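Local coordinates for putative Killer protein (Pseudomonas putida, PDB 6F8S) that is probably the toxin of a HigB-type type II toxin-antitoxin system, a RelE-like protein whose relatives cleave messenger RNA on the ribosome, at residues B[55-59]-B[70-74]. Residues are numbered along the deposited sequence; the frame is centred on the assembly and turned at random.
Sequences PGNRL and HSIRV
Asn57 O takes the N-H of Arg73, and this backbone bond ties the turn 55-59 to the end of strand 69-73. It is short, 2.7 Å from Arg73 N to Asn57 O, and nearly straight, with 165° at the hydrogen. The donor sits 32° off the carbonyl plane. The same oxygen lies 3.2 Å from Ile72 CA, a CA-H...O contact. A second one, straighter, runs from Leu59 CA to Ser71 O at 3.4 Å. The two segments run roughly antiparallel here, and Ser71 continues the pairing with a backbone hydrogen bond to Glu60.

Within this chain, strand 69-73 is an outermost strand of the antiparallel sheet of the RelE-like fold. One flank pairs with strand 79-85; along the other lies the loop after helix 49-52, where a 3-10 turn at 55-57 is closed by the hydrogen bond from Arg58 N to Pro55 O. Gly56 on that turn also forms backbone hydrogen bonds with the chain of another protein in the assembly.

Among the side chains, Asn57 and Ile72 run alongside each other in the same direction, with the amide against the branch methyl CG2 (Asn57 ND2 to Ile72 CG2, 3.7 Å). The amide is buried but satisfied: ND2 bonds to Leu51 O and OD1 to Lys38 NZ. Leu59, its CG anti to the backbone N (chi1 -174°), brings CD1 to 3.6 Å from Ile72 CG2, and the same methyl touches His70 CB. Leu59 CD1 also comes within 3.1 Å of Ser71 O, a tight approach.

At the more open end the two arginines cross. Arg73 CD meets the edge of the Arg58 guanidinium, and Arg58 NH1 stands 4.1 Å from Arg73 NE, a like-charge approach probably eased by the Arg58 salt bridge to Glu60.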
loop_
_atom_site.group_PDB
_atom_site.type_symbol
_atom_site.label_atom_id
_atom_site.label_comp_id
_atom_site.label_asym_id
_atom_site.label_seq_id
_atom_site.Cartn_x
_atom_site.Cartn_y
_atom_site.Cartn_z
ATOM N N PRO B 55 -7.986 20.329 -0.785
ATOM C CA PRO B 55 -8.171 21.653 -1.392
ATOM C C PRO B 55 -6.831 22.262 -1.849
ATOM O O PRO B 55 -6.787 23.068 -2.783
ATOM C CB PRO B 55 -8.822 22.466 -0.269
ATOM C CG PRO B 55 -8.500 21.725 0.996
ATOM C CD PRO B 55 -8.369 20.290 0.639
ATOM N N GLY B 56 -5.736 21.848 -1.221
ATOM C CA GLY B 56 -4.414 22.239 -1.683
ATOM C C GLY B 56 -4.069 21.803 -3.104
ATOM O O GLY B 56 -3.140 22.334 -3.698
ATOM N N ASN B 57 -4.797 20.828 -3.650
ATOM C CA ASN B 57 -4.537 20.385 -5.015
ATOM C C ASN B 57 -5.188 21.277 -6.041
ATOM O O ASN B 57 -4.731 21.325 -7.182
ATOM C CB ASN B 57 -5.018 18.954 -5.229
ATOM C CG ASN B 57 -3.982 17.939 -4.841
ATOM O OD1 ASN B 57 -2.894 18.292 -4.382
ATOM N ND2 ASN B 57 -4.321 16.659 -4.988
ATOM N N ARG B 58 -6.256 21.968 -5.624
ATOM C CA ARG B 58 -7.082 22.788 -6.515
ATOM C C ARG B 58 -7.268 22.088 -7.858
ATOM O O ARG B 58 -6.937 22.638 -8.899
ATOM C CB ARG B 58 -6.458 24.179 -6.715
ATOM C CG ARG B 58 -7.399 25.348 -6.445
ATOM C CD ARG B 58 -6.795 26.672 -6.929
ATOM N NE ARG B 58 -7.302 27.083 -8.243
ATOM C CZ ARG B 58 -6.571 27.651 -9.208
ATOM N NH1 ARG B 58 -5.266 27.906 -9.036
ATOM N NH2 ARG B 58 -7.153 27.973 -10.359
ATOM N N LEU B 59 -7.776 20.857 -7.814
ATOM C CA LEU B 59 -7.892 20.025 -9.010
ATOM C C LEU B 59 -8.735 20.700 -10.095
ATOM O O LEU B 59 -9.797 21.261 -9.819
ATOM C CB LEU B 59 -8.488 18.654 -8.666
ATOM C CG LEU B 59 -8.506 17.681 -9.848
ATOM C CD1 LEU B 59 -7.096 17.372 -10.274
ATOM C CD2 LEU B 59 -9.219 16.386 -9.539
ATOM N N HIS B 70 -6.343 15.871 -15.988
ATOM C CA HIS B 70 -6.569 16.789 -14.878
ATOM C C HIS B 70 -5.229 17.369 -14.448
ATOM O O HIS B 70 -4.168 16.904 -14.868
ATOM C CB HIS B 70 -7.255 16.103 -13.688
ATOM C CG HIS B 70 -8.329 15.133 -14.078
ATOM N ND1 HIS B 70 -9.664 15.467 -14.099
ATOM C CD2 HIS B 70 -8.252 13.833 -14.459
ATOM C CE1 HIS B 70 -10.371 14.414 -14.479
ATOM N NE2 HIS B 70 -9.539 13.414 -14.708
ATOM N N SER B 71 -5.278 18.382 -13.595
ATOM C CA SER B 71 -4.054 18.952 -13.069
ATOM C C SER B 71 -4.220 19.397 -11.620
ATOM O O SER B 71 -5.321 19.776 -11.194
ATOM C CB SER B 71 -3.590 20.125 -13.937
ATOM O OG SER B 71 -4.415 21.242 -13.707
ATOM N N ILE B 72 -3.121 19.339 -10.870
ATOM C CA ILE B 72 -3.120 19.815 -9.504
ATOM C C ILE B 72 -2.109 20.945 -9.351
ATOM O O ILE B 72 -1.061 20.964 -10.002
ATOM C CB ILE B 72 -2.830 18.678 -8.507
ATOM C CG1 ILE B 72 -1.521 17.991 -8.838
ATOM C CG2 ILE B 72 -3.981 17.632 -8.502
ATOM C CD1 ILE B 72 -1.112 16.989 -7.799
ATOM N N ARG B 73 -2.453 21.915 -8.514
ATOM C CA ARG B 73 -1.592 23.053 -8.261
ATOM C C ARG B 73 -0.331 22.618 -7.524
ATOM O O ARG B 73 -0.419 21.916 -6.522
ATOM C CB ARG B 73 -2.354 24.104 -7.446
ATOM C CG ARG B 73 -1.628 25.443 -7.237
ATOM C CD ARG B 73 -2.597 26.503 -6.698
ATOM N NE ARG B 73 -1.992 27.827 -6.584
ATOM C CZ ARG B 73 -1.227 28.219 -5.567
ATOM N NH1 ARG B 73 -0.959 27.384 -4.571
ATOM N NH2 ARG B 73 -0.716 29.446 -5.547
ATOM N N VAL B 74 0.834 23.009 -8.033
ATOM C CA VAL B 74 2.080 22.936 -7.266
ATOM C C VAL B 74 2.352 24.316 -6.643
ATOM O O VAL B 74 2.621 24.427 -5.446
ATOM C CB VAL B 74 3.290 22.500 -8.138
ATOM C CG1 VAL B 74 4.598 22.682 -7.371
ATOM C CG2 VAL B 74 3.144 21.054 -8.585
#